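Local structure of carbohydrate deacetylase (Enterococcus faecalis, 2I5I) at residues N10-G15 / P154-S159; E26-G31 / P57-G62. The protein probably removes acetyl groups from acetylated carbohydrates, a magnesium-dependent step in the breakdown of oligosaccharides. One frame throughout, in Å; residues are numbered along the deposited sequence.

Contact 1: residues N10-G15 / P154-S159; sequences NADDFG and PLRNAS
The D12 and R156 side chains come from opposite directions and meet between backbones that stay well apart (nearest CA atoms, N10 and R156, 10.2 Å). The tight part is an end-on, two-nitrogen salt bridge. R156 NH2 reaches the syn lone pair of D12 OD1 at 2.8 Å, while R156 NH1 gives a straighter bond (165°) to D12 OD2 at 3.1 Å. The carboxylate sits at the guanidinium edge, but the two planes are twisted 32° apart. R156 gets there with CG anti to its backbone N and its chain bent at chi3 (-87°). The looser part is N10: its ND2 stands 3.6 Å from R156 NH2, with the amide almost perpendicular to the guanidinium, and makes a weak bond to D12 OD1 at 2.9 Å. Its OD1 is held by S35 OG. Neither side faces solvent, because all three are buried: N10 and D12 where strand 6-11 finishes, R156 on the loop after helix 138-151. R156 also bridges to E210, so it is shared between two acids. With both oxygens engaged, rotation of the carboxylate is probably restrained; D12 lies about 7 Å, side chain to side chain, from H130, the predicted magnesium ligand.

Contact 2: residues E26-G31 / P57-G62; sequences EAHKRG and PTLAIG
H28 NE2 and T58 OG1 lie 2.7 Å apart in a nearly straight hydrogen bond, the shortest polar link between the end of helix 18-29 and the turn that leads into strand 60-65. Both belong to the repeating beta-alpha pattern of this parallel, barrel-like sheet: helix 18-29 makes the crossover from strand 6-11 to strand 35-38, and strand 60-65 lies next in line. The imidazole therefore ties the C-terminal end of one helix to the entry of strand 60-65, which pairs with strand 35-38. T58 comes in at the ring edge, with its CB also in the ring plane. L59 covers one face instead: its CB sits 3.9 Å from the ring centroid, only 17° off the normal, a CH-pi contact displaced toward the rim. H28 CG is anti to the backbone N (chi1 167°), which carries the ring away from the helix and across to the turn. The other ring nitrogen, ND1, bonds to V33 O in the loop after the helix, so the ring is held at two corners and covered by a leucine. The outer side of this join lies near neighbouring copies of the protein: P57 and T58 pack on R53 and S120 of the second subunit, while R30, which also pairs with E26, forms a salt bridge to E47 of the third subunit. Inward, the leucine and the imidazole pass each other in opposite directions, bringing L59 CD1 to 3.7 Å from H28 ND1.

Contacts 1 and 2 sit about 14 Å apart, centre to centre, at opposite ends of the same parallel sheet: contact 1 where strand 6-11 finishes, contact 2 where strand 60-65 starts. F14 spans part of the distance. Its CE2 packs 4.2 Å from I61 CD1, and its CE1 is 4.3 Å from L59 CD2. Contact 1 is the one near the probable active site, with the side chains of D12 and H130 about 7 Å apart. D13, H64 and H130 direct their donor atoms at one vacant point, consistent with a magnesium site; strand 60-65 thus runs from contact 2 toward that site.

Contact 1: residues N10-G15 / P154-S159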
loop_
_atom_site.group_PDB
_atom_site.type_symbol
_atom_site.label_atom_id
_atom_site.label_comp_id
_atom_site.label_asym_id
_atom_site.label_seq_id
_atom_site.Cartn_x
_atom_site.Cartn_y
_atom_site.Cartn_z
ATOM N N ASN A 10 -26.574 -5.001 -2.198
ATOM C CA ASN A 10 -25.643 -5.918 -1.547
ATOM C C ASN A 10 -25.423 -7.113 -2.455
ATOM O O ASN A 10 -26.360 -7.806 -2.846
ATOM C CB ASN A 10 -26.145 -6.402 -0.175
ATOM C CG ASN A 10 -25.129 -7.295 0.517
ATOM O OD1 ASN A 10 -24.350 -6.858 1.375
ATOM N ND2 ASN A 10 -25.157 -8.555 0.141
ATOM N N ALA A 11 -24.147 -7.342 -2.747
ATOM C CA ALA A 11 -23.750 -8.502 -3.534
ATOM C C ALA A 11 -23.545 -9.699 -2.626
ATOM O O ALA A 11 -22.685 -9.674 -1.742
ATOM C CB ALA A 11 -22.461 -8.207 -4.301
ATOM N N ASP A 12 -24.311 -10.763 -2.813
ATOM C CA ASP A 12 -24.091 -11.969 -2.034
ATOM C C ASP A 12 -22.907 -12.782 -2.573
ATOM O O ASP A 12 -22.574 -12.700 -3.763
ATOM C CB ASP A 12 -25.379 -12.802 -2.030
ATOM C CG ASP A 12 -26.535 -12.105 -1.337
ATOM O OD1 ASP A 12 -26.390 -10.940 -0.910
ATOM O OD2 ASP A 12 -27.611 -12.736 -1.218
ATOM N N ASP A 13 -22.258 -13.530 -1.701
ATOM C CA ASP A 13 -21.283 -14.555 -2.018
ATOM C C ASP A 13 -19.857 -14.041 -2.183
ATOM O O ASP A 13 -19.044 -14.672 -2.864
ATOM C CB ASP A 13 -21.685 -15.312 -3.295
ATOM C CG ASP A 13 -22.944 -16.145 -3.144
ATOM O OD1 ASP A 13 -23.293 -16.429 -1.982
ATOM O OD2 ASP A 13 -23.590 -16.515 -4.157
ATOM N N PHE A 14 -19.509 -12.939 -1.540
ATOM C CA PHE A 14 -18.080 -12.535 -1.509
ATOM C C PHE A 14 -17.215 -13.662 -1.001
ATOM O O PHE A 14 -17.565 -14.368 -0.050
ATOM C CB PHE A 14 -17.911 -11.276 -0.663
ATOM C CG PHE A 14 -16.658 -10.470 -0.996
ATOM C CD1 PHE A 14 -16.549 -9.874 -2.249
ATOM C CD2 PHE A 14 -15.656 -10.336 -0.058
ATOM C CE1 PHE A 14 -15.405 -9.144 -2.549
ATOM C CE2 PHE A 14 -14.511 -9.600 -0.350
ATOM C CZ PHE A 14 -14.416 -9.005 -1.591
ATOM N N GLY A 15 -16.046 -13.909 -1.603
ATOM C CA GLY A 15 -15.176 -14.983 -1.194
ATOM C C GLY A 15 -15.608 -16.360 -1.656
ATOM O O GLY A 15 -14.934 -17.341 -1.338
ATOM N N PRO A 154 -26.870 -5.561 12.809
ATOM C CA PRO A 154 -28.150 -5.569 12.102
ATOM C C PRO A 154 -28.190 -6.812 11.207
ATOM O O PRO A 154 -27.137 -7.363 10.856
ATOM C CB PRO A 154 -28.139 -4.296 11.275
ATOM C CG PRO A 154 -26.687 -3.978 11.124
ATOM C CD PRO A 154 -25.994 -4.471 12.355
ATOM N N LEU A 155 -29.397 -7.215 10.864
ATOM C CA LEU A 155 -29.659 -8.455 10.166
ATOM C C LEU A 155 -30.548 -8.234 8.962
ATOM O O LEU A 155 -31.532 -7.487 9.053
ATOM C CB LEU A 155 -30.361 -9.420 11.145
ATOM C CG LEU A 155 -30.884 -10.715 10.564
ATOM C CD1 LEU A 155 -29.710 -11.593 10.105
ATOM C CD2 LEU A 155 -31.722 -11.500 11.562
ATOM N N ARG A 156 -30.236 -8.883 7.848
ATOM C CA ARG A 156 -31.019 -8.761 6.641
ATOM C C ARG A 156 -32.500 -9.088 6.921
ATOM O O ARG A 156 -32.756 -10.069 7.623
ATOM C CB ARG A 156 -30.505 -9.722 5.557
ATOM C CG ARG A 156 -31.426 -9.790 4.353
ATOM C CD ARG A 156 -30.852 -10.737 3.306
ATOM N NE ARG A 156 -29.936 -9.999 2.427
ATOM C CZ ARG A 156 -29.267 -10.589 1.432
ATOM N NH1 ARG A 156 -29.401 -11.880 1.210
ATOM N NH2 ARG A 156 -28.445 -9.893 0.643
ATOM N N ASN A 157 -33.389 -8.301 6.348
ATOM C CA ASN A 157 -34.829 -8.585 6.443
ATOM C C ASN A 157 -35.099 -9.930 5.787
ATOM O O ASN A 157 -34.892 -10.123 4.586
ATOM C CB ASN A 157 -35.591 -7.443 5.814
ATOM C CG ASN A 157 -37.082 -7.609 5.675
ATOM O OD1 ASN A 157 -37.602 -8.717 5.554
ATOM N ND2 ASN A 157 -37.742 -6.453 5.690
ATOM N N ALA A 158 -35.598 -10.873 6.575
ATOM C CA ALA A 158 -35.844 -12.217 6.092
ATOM C C ALA A 158 -37.115 -12.448 5.303
ATOM O O ALA A 158 -37.293 -13.566 4.770
ATOM C CB ALA A 158 -35.852 -13.136 7.327
ATOM N N SER A 159 -38.050 -11.501 5.179
ATOM C CA SER A 159 -39.294 -11.873 4.471
ATOM C C SER A 159 -39.253 -11.634 2.975
ATOM O O SER A 159 -38.980 -10.517 2.551
ATOM C CB SER A 159 -40.476 -11.099 5.082
ATOM O OG SER A 159 -41.526 -10.831 4.156
#

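Contact 2: residues E26-G31 / P57-G62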
loop_
_atom_site.group_PDB
_atom_site.type_symbol
_atom_site.label_atom_id
_atom_site.label_comp_id
_atom_site.label_asym_id
_atom_site.label_seq_id
_atom_site.Cartn_x
_atom_site.Cartn_y
_atom_site.Cartn_z
ATOM N N GLU A 26 -15.658 -5.307 -9.035
ATOM C CA GLU A 26 -15.943 -4.519 -10.234
ATOM C C GLU A 26 -17.264 -3.755 -10.162
ATOM O O GLU A 26 -17.396 -2.589 -10.494
ATOM C CB GLU A 26 -15.947 -5.472 -11.432
ATOM C CG GLU A 26 -16.135 -4.793 -12.770
ATOM C CD GLU A 26 -14.994 -3.926 -13.259
ATOM O OE1 GLU A 26 -13.875 -3.966 -12.702
ATOM O OE2 GLU A 26 -15.225 -3.174 -14.242
ATOM N N ALA A 27 -18.278 -4.506 -9.741
ATOM C CA ALA A 27 -19.634 -3.997 -9.603
ATOM C C ALA A 27 -19.705 -2.888 -8.568
ATOM O O ALA A 27 -20.543 -1.995 -8.667
ATOM C CB ALA A 27 -20.535 -5.183 -9.229
ATOM N N HIS A 28 -18.827 -2.917 -7.569
ATOM C CA HIS A 28 -18.783 -1.822 -6.604
ATOM C C HIS A 28 -18.022 -0.623 -7.151
ATOM O O HIS A 28 -18.508 0.515 -7.137
ATOM C CB HIS A 28 -18.146 -2.302 -5.303
ATOM C CG HIS A 28 -17.753 -1.247 -4.333
ATOM N ND1 HIS A 28 -18.690 -0.542 -3.606
ATOM C CD2 HIS A 28 -16.555 -0.749 -3.952
ATOM C CE1 HIS A 28 -18.091 0.338 -2.829
ATOM N NE2 HIS A 28 -16.789 0.232 -3.010
ATOM N N LYS A 29 -16.814 -0.874 -7.648
ATOM C CA LYS A 29 -15.905 0.214 -8.015
ATOM C C LYS A 29 -16.374 0.953 -9.261
ATOM O O LYS A 29 -16.178 2.166 -9.322
ATOM C CB LYS A 29 -14.485 -0.335 -8.202
ATOM C CG LYS A 29 -13.821 -0.748 -6.893
ATOM C CD LYS A 29 -12.435 -1.332 -7.130
ATOM C CE LYS A 29 -11.361 -0.270 -6.935
ATOM N NZ LYS A 29 -10.094 -0.673 -7.637
ATOM N N ARG A 30 -16.959 0.253 -10.222
ATOM C CA ARG A 30 -17.469 0.819 -11.450
ATOM C C ARG A 30 -18.986 0.951 -11.478
ATOM O O ARG A 30 -19.571 1.419 -12.447
ATOM C CB ARG A 30 -17.061 -0.073 -12.655
ATOM C CG ARG A 30 -16.905 0.759 -13.927
ATOM C CD ARG A 30 -16.714 -0.109 -15.171
ATOM N NE ARG A 30 -15.449 -0.826 -15.072
ATOM C CZ ARG A 30 -14.246 -0.322 -15.317
ATOM N NH1 ARG A 30 -14.075 0.931 -15.702
ATOM N NH2 ARG A 30 -13.170 -1.092 -15.183
ATOM N N GLY A 31 -19.679 0.496 -10.433
ATOM C CA GLY A 31 -21.120 0.326 -10.505
ATOM C C GLY A 31 -21.806 0.732 -9.205
ATOM O O GLY A 31 -21.244 1.485 -8.420
ATOM N N PRO A 57 -11.248 -0.654 -0.772
ATOM C CA PRO A 57 -11.298 -0.235 0.632
ATOM C C PRO A 57 -12.610 0.463 0.994
ATOM O O PRO A 57 -12.936 0.582 2.180
ATOM C CB PRO A 57 -10.150 0.776 0.758
ATOM C CG PRO A 57 -9.930 1.259 -0.648
ATOM C CD PRO A 57 -10.186 0.057 -1.510
ATOM N N THR A 58 -13.367 0.927 0.005
ATOM C CA THR A 58 -14.634 1.572 0.258
ATOM C C THR A 58 -15.776 0.565 0.403
ATOM O O THR A 58 -16.928 0.947 0.659
ATOM C CB THR A 58 -14.996 2.560 -0.866
ATOM O OG1 THR A 58 -14.918 1.903 -2.136
ATOM C CG2 THR A 58 -13.988 3.705 -0.921
ATOM N N LEU A 59 -15.492 -0.721 0.200
ATOM C CA LEU A 59 -16.612 -1.674 0.133
ATOM C C LEU A 59 -17.032 -2.156 1.511
ATOM O O LEU A 59 -16.206 -2.610 2.298
ATOM C CB LEU A 59 -16.235 -2.843 -0.770
ATOM C CG LEU A 59 -17.218 -4.011 -0.860
ATOM C CD1 LEU A 59 -18.565 -3.536 -1.374
ATOM C CD2 LEU A 59 -16.683 -5.128 -1.743
ATOM N N ALA A 60 -18.337 -2.041 1.794
ATOM C CA ALA A 60 -18.819 -2.518 3.094
ATOM C C ALA A 60 -19.057 -4.020 3.032
ATOM O O ALA A 60 -19.530 -4.577 2.040
ATOM C CB ALA A 60 -20.059 -1.748 3.510
ATOM N N ILE A 61 -18.702 -4.724 4.114
ATOM C CA ILE A 61 -18.750 -6.173 4.101
ATOM C C ILE A 61 -19.379 -6.777 5.367
ATOM O O ILE A 61 -18.922 -6.473 6.465
ATOM C CB ILE A 61 -17.333 -6.770 3.944
ATOM C CG1 ILE A 61 -16.610 -6.204 2.717
ATOM C CG2 ILE A 61 -17.376 -8.283 3.923
ATOM C CD1 ILE A 61 -15.193 -6.740 2.589
ATOM N N GLY A 62 -20.386 -7.610 5.167
ATOM C CA GLY A 62 -21.077 -8.339 6.221
ATOM C C GLY A 62 -20.796 -9.825 6.109
ATOM O O GLY A 62 -20.080 -10.301 5.213
#